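Local coordinates for protein putative fimbrium subunit Fim1C (Bacteroides uniformis, PDB 4K4K) that is a putative component of the tip of fimbriae, surface filaments that mediate cell adhesion and biofilm formation, at residues A[8-20]-A[126-138]. Residues are numbered along the deposited sequence; the frame is centred on the assembly and turned at random.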
loop_
_atom_site.group_PDB
_atom_site.type_symbol
_atom_site.label_atom_id
_atom_site.label_comp_id
_atom_site.label_asym_id
_atom_site.label_seq_id
_atom_site.Cartn_x
_atom_site.Cartn_y
_atom_site.Cartn_z
ATOM N N PRO A 8 -10.609 -7.098 30.671
ATOM C CA PRO A 8 -11.339 -6.672 31.883
ATOM C C PRO A 8 -11.471 -7.763 32.946
ATOM O O PRO A 8 -11.361 -8.954 32.638
ATOM C CB PRO A 8 -12.726 -6.300 31.344
ATOM C CG PRO A 8 -12.527 -6.041 29.906
ATOM C CD PRO A 8 -11.477 -7.007 29.478
ATOM N N THR A 9 -11.710 -7.349 34.201
ATOM C CA THR A 9 -11.884 -8.272 35.325
ATOM C C THR A 9 -13.378 -8.367 35.714
ATOM O O THR A 9 -13.704 -9.016 36.720
ATOM C CB THR A 9 -10.984 -7.883 36.519
ATOM O OG1 THR A 9 -11.227 -6.521 36.878
ATOM C CG2 THR A 9 -9.498 -8.100 36.233
ATOM N N ASP A 10 -14.292 -7.764 34.908
ATOM C CA ASP A 10 -15.716 -7.880 35.238
ATOM C C ASP A 10 -16.471 -8.754 34.194
ATOM O O ASP A 10 -17.691 -8.634 34.069
ATOM C CB ASP A 10 -16.397 -6.504 35.483
ATOM C CG ASP A 10 -16.415 -6.003 36.937
ATOM O OD1 ASP A 10 -15.826 -6.689 37.825
ATOM O OD2 ASP A 10 -17.031 -4.938 37.192
ATOM N N GLY A 11 -15.727 -9.657 33.518
ATOM C CA GLY A 11 -16.260 -10.680 32.615
ATOM C C GLY A 11 -16.354 -10.383 31.133
ATOM O O GLY A 11 -16.652 -11.286 30.338
ATOM N N ARG A 12 -16.200 -9.114 30.744
ATOM C CA ARG A 12 -16.316 -8.743 29.332
ATOM C C ARG A 12 -15.083 -9.239 28.563
ATOM O O ARG A 12 -13.983 -9.230 29.103
ATOM C CB ARG A 12 -16.510 -7.229 29.185
ATOM C CG ARG A 12 -17.788 -6.725 29.895
ATOM C CD ARG A 12 -17.991 -5.230 29.701
ATOM N NE ARG A 12 -16.867 -4.466 30.244
ATOM C CZ ARG A 12 -16.455 -3.289 29.780
ATOM N NH1 ARG A 12 -17.084 -2.708 28.762
ATOM N NH2 ARG A 12 -15.411 -2.687 30.328
ATOM N N VAL A 13 -15.275 -9.727 27.328
ATOM C CA VAL A 13 -14.171 -10.286 26.577
ATOM C C VAL A 13 -13.841 -9.368 25.422
ATOM O O VAL A 13 -14.650 -9.203 24.515
ATOM C CB VAL A 13 -14.464 -11.743 26.105
ATOM C CG1 VAL A 13 -13.292 -12.298 25.299
ATOM C CG2 VAL A 13 -14.770 -12.664 27.294
ATOM N N ALA A 14 -12.643 -8.761 25.477
ATOM C CA ALA A 14 -12.182 -7.858 24.460
ATOM C C ALA A 14 -11.563 -8.610 23.288
ATOM O O ALA A 14 -10.963 -9.674 23.457
ATOM C CB ALA A 14 -11.157 -6.913 25.064
ATOM N N LEU A 15 -11.627 -8.003 22.117
ATOM C CA LEU A 15 -10.939 -8.519 20.941
ATOM C C LEU A 15 -9.416 -8.573 21.203
ATOM O O LEU A 15 -8.839 -7.614 21.737
ATOM C CB LEU A 15 -11.224 -7.573 19.759
ATOM C CG LEU A 15 -10.388 -7.805 18.485
ATOM C CD1 LEU A 15 -10.756 -9.146 17.824
ATOM C CD2 LEU A 15 -10.606 -6.653 17.510
ATOM N N GLU A 16 -8.763 -9.677 20.812
ATOM C CA GLU A 16 -7.307 -9.792 20.918
ATOM C C GLU A 16 -6.782 -9.802 19.478
ATOM O O GLU A 16 -6.760 -10.856 18.825
ATOM C CB GLU A 16 -6.879 -11.039 21.698
ATOM C CG GLU A 16 -7.325 -11.023 23.157
ATOM C CD GLU A 16 -7.017 -12.271 23.966
ATOM O OE1 GLU A 16 -6.253 -13.140 23.485
ATOM O OE2 GLU A 16 -7.548 -12.374 25.096
ATOM N N ALA A 17 -6.402 -8.628 18.982
ATOM C CA ALA A 17 -5.996 -8.458 17.594
ATOM C C ALA A 17 -4.510 -8.525 17.395
ATOM O O ALA A 17 -3.760 -7.875 18.118
ATOM C CB ALA A 17 -6.511 -7.122 17.056
ATOM N N THR A 18 -4.096 -9.252 16.339
ATOM C CA THR A 18 -2.702 -9.353 15.868
ATOM C C THR A 18 -2.684 -9.283 14.333
ATOM O O THR A 18 -3.728 -9.422 13.703
ATOM C CB THR A 18 -2.032 -10.648 16.337
ATOM O OG1 THR A 18 -2.796 -11.764 15.844
ATOM C CG2 THR A 18 -1.868 -10.719 17.852
ATOM N N SER A 19 -1.505 -9.047 13.737
ATOM C CA SER A 19 -1.350 -9.029 12.284
ATOM C C SER A 19 -0.761 -10.372 11.758
ATOM O O SER A 19 -0.363 -10.465 10.582
ATOM C CB SER A 19 -0.454 -7.876 11.858
ATOM O OG SER A 19 0.847 -8.065 12.382
ATOM N N GLY A 20 -0.708 -11.372 12.631
ATOM C CA GLY A 20 -0.178 -12.696 12.326
ATOM C C GLY A 20 -1.013 -13.476 11.330
ATOM O O GLY A 20 -0.769 -13.409 10.124
ATOM N N LYS A 126 -16.057 -15.599 14.814
ATOM C CA LYS A 126 -15.362 -15.523 16.092
ATOM C C LYS A 126 -16.341 -15.201 17.206
ATOM O O LYS A 126 -17.275 -14.433 17.006
ATOM C CB LYS A 126 -14.262 -14.448 16.042
ATOM C CG LYS A 126 -13.130 -14.780 15.058
ATOM C CD LYS A 126 -12.167 -15.783 15.692
ATOM C CE LYS A 126 -11.111 -16.352 14.789
ATOM N NZ LYS A 126 -10.165 -17.208 15.569
ATOM N N ASP A 127 -16.094 -15.727 18.395
ATOM C CA ASP A 127 -16.931 -15.413 19.538
ATOM C C ASP A 127 -16.062 -15.253 20.809
ATOM O O ASP A 127 -14.846 -15.438 20.759
ATOM C CB ASP A 127 -18.035 -16.461 19.713
ATOM C CG ASP A 127 -17.515 -17.861 19.941
ATOM O OD1 ASP A 127 -16.707 -18.046 20.871
ATOM O OD2 ASP A 127 -17.852 -18.750 19.144
ATOM N N LYS A 128 -16.693 -14.935 21.947
ATOM C CA LYS A 128 -15.971 -14.701 23.202
ATOM C C LYS A 128 -15.168 -15.922 23.691
ATOM O O LYS A 128 -14.275 -15.726 24.504
ATOM C CB LYS A 128 -16.926 -14.209 24.297
ATOM C CG LYS A 128 -17.932 -15.256 24.775
ATOM C CD LYS A 128 -18.954 -14.671 25.743
ATOM C CE LYS A 128 -18.656 -15.035 27.174
ATOM N NZ LYS A 128 -19.561 -14.327 28.116
ATOM N N THR A 129 -15.441 -17.150 23.210
ATOM C CA THR A 129 -14.691 -18.343 23.671
ATOM C C THR A 129 -13.340 -18.442 22.947
ATOM O O THR A 129 -12.473 -19.188 23.379
ATOM C CB THR A 129 -15.506 -19.638 23.525
ATOM O OG1 THR A 129 -15.599 -19.958 22.141
ATOM C CG2 THR A 129 -16.900 -19.540 24.154
ATOM N N ASP A 130 -13.151 -17.662 21.876
ATOM C CA ASP A 130 -11.889 -17.601 21.145
ATOM C C ASP A 130 -11.782 -16.197 20.533
ATOM O O ASP A 130 -12.178 -15.952 19.396
ATOM C CB ASP A 130 -11.751 -18.737 20.112
ATOM C CG ASP A 130 -10.508 -18.623 19.251
ATOM O OD1 ASP A 130 -9.412 -18.337 19.813
ATOM O OD2 ASP A 130 -10.639 -18.741 18.009
ATOM N N PRO A 131 -11.350 -15.226 21.364
ATOM C CA PRO A 131 -11.367 -13.820 20.934
ATOM C C PRO A 131 -10.134 -13.390 20.131
ATOM O O PRO A 131 -9.938 -12.194 19.901
ATOM C CB PRO A 131 -11.412 -13.082 22.277
ATOM C CG PRO A 131 -10.569 -13.958 23.178
ATOM C CD PRO A 131 -10.946 -15.357 22.785
ATOM N N LYS A 132 -9.271 -14.335 19.766
ATOM C CA LYS A 132 -8.045 -13.981 19.024
ATOM C C LYS A 132 -8.334 -13.881 17.534
ATOM O O LYS A 132 -8.863 -14.824 16.934
ATOM C CB LYS A 132 -6.921 -15.001 19.281
ATOM C CG LYS A 132 -6.545 -15.175 20.753
ATOM C CD LYS A 132 -5.516 -16.296 20.929
ATOM C CE LYS A 132 -6.060 -17.621 21.440
ATOM N NZ LYS A 132 -5.172 -18.753 21.046
ATOM N N VAL A 133 -8.005 -12.739 16.939
ATOM C CA VAL A 133 -8.194 -12.523 15.502
ATOM C C VAL A 133 -6.847 -12.133 14.921
ATOM O O VAL A 133 -6.270 -11.111 15.327
ATOM C CB VAL A 133 -9.293 -11.463 15.175
ATOM C CG1 VAL A 133 -9.361 -11.169 13.675
ATOM C CG2 VAL A 133 -10.667 -11.885 15.708
ATOM N N ALA A 134 -6.359 -12.926 13.955
ATOM C CA ALA A 134 -5.106 -12.636 13.273
ATOM C C ALA A 134 -5.444 -12.037 11.919
ATOM O O ALA A 134 -6.004 -12.731 11.064
ATOM C CB ALA A 134 -4.283 -13.908 13.129
ATOM N N PHE A 135 -5.235 -10.723 11.771
ATOM C CA PHE A 135 -5.521 -10.028 10.527
ATOM C C PHE A 135 -4.372 -10.219 9.533
ATOM O O PHE A 135 -3.218 -9.984 9.876
ATOM C CB PHE A 135 -5.769 -8.529 10.778
ATOM C CG PHE A 135 -7.048 -8.244 11.540
ATOM C CD1 PHE A 135 -8.291 -8.323 10.909
ATOM C CD2 PHE A 135 -7.012 -7.887 12.880
ATOM C CE1 PHE A 135 -9.473 -8.009 11.601
ATOM C CE2 PHE A 135 -8.204 -7.621 13.590
ATOM C CZ PHE A 135 -9.424 -7.651 12.928
ATOM N N VAL A 136 -4.682 -10.630 8.318
ATOM C CA VAL A 136 -3.669 -10.791 7.274
ATOM C C VAL A 136 -3.928 -9.682 6.267
ATOM O O VAL A 136 -4.937 -9.707 5.572
ATOM C CB VAL A 136 -3.712 -12.206 6.645
ATOM C CG1 VAL A 136 -2.728 -12.324 5.480
ATOM C CG2 VAL A 136 -3.438 -13.281 7.699
ATOM N N PHE A 137 -3.046 -8.699 6.222
ATOM C CA PHE A 137 -3.216 -7.541 5.346
ATOM C C PHE A 137 -2.607 -7.757 3.978
ATOM O O PHE A 137 -1.527 -8.349 3.858
ATOM C CB PHE A 137 -2.576 -6.301 5.981
ATOM C CG PHE A 137 -3.377 -5.704 7.124
ATOM C CD1 PHE A 137 -4.353 -4.752 6.880
ATOM C CD2 PHE A 137 -3.158 -6.110 8.440
ATOM C CE1 PHE A 137 -5.087 -4.191 7.939
ATOM C CE2 PHE A 137 -3.913 -5.578 9.498
ATOM C CZ PHE A 137 -4.873 -4.617 9.239
ATOM N N THR A 138 -3.287 -7.259 2.939
ATOM C CA THR A 138 -2.757 -7.256 1.560
ATOM C C THR A 138 -2.804 -5.835 1.037
ATOM O O THR A 138 -3.709 -5.063 1.392
ATOM C CB THR A 138 -3.525 -8.205 0.615
ATOM O OG1 THR A 138 -4.883 -7.804 0.605
ATOM C CG2 THR A 138 -3.427 -9.693 1.016
HETATM O O HOH W 1 -18.516 -11.823 28.282
HETATM O O HOH W 2 -0.556 -8.897 7.851
#
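Glu16 and Thr18 pair with residues 131-135 in a parallel ladder of four backbone bonds. Glu16 N donates to Pro131 O at 2.9 Å, and Glu16 O accepts from Val133 N. Thr18 N donates to Val133 O (3.0 Å), and Thr18 O takes Phe135 N at 2.8 Å. Both polar backbone atoms of Glu16 and Thr18 are thus satisfied, while the backbone of Ala17 faces away from this ladder and hydrogen-bonds that of Phe67. Lys132 O is gripped by Lys126 NZ (3.0 Å), which also forms a salt bridge to Asp130. Past the ladder, water links Ser19 O to Phe137 N, and Ser19 OG bonds Glu63 O and Trp32 NE1. Another water joins Gly11 O to Lys128 NZ.

Leu15 CD1 presses tightly on Val133 CG2 (3.5 Å). Ala17 CB sits at the edge of the Phe135 ring, in its plane. With chi1 at 179°, Val13 CG1 stands opposite the backbone N and meets Pro131 CB at 3.6 Å. Val13 CB and CG2 lie on Lys128 CB. An alanine here lacks both methyls and would probably leave a gap beside Pro131 CB. Leu15, Ala17 and Phe135 all touch Ile40 of strand 37-44. This is a short parallel strand pairing, in which N-terminal strand 16-18 joins strand 132-150 of the fimbrillin-like beta fold.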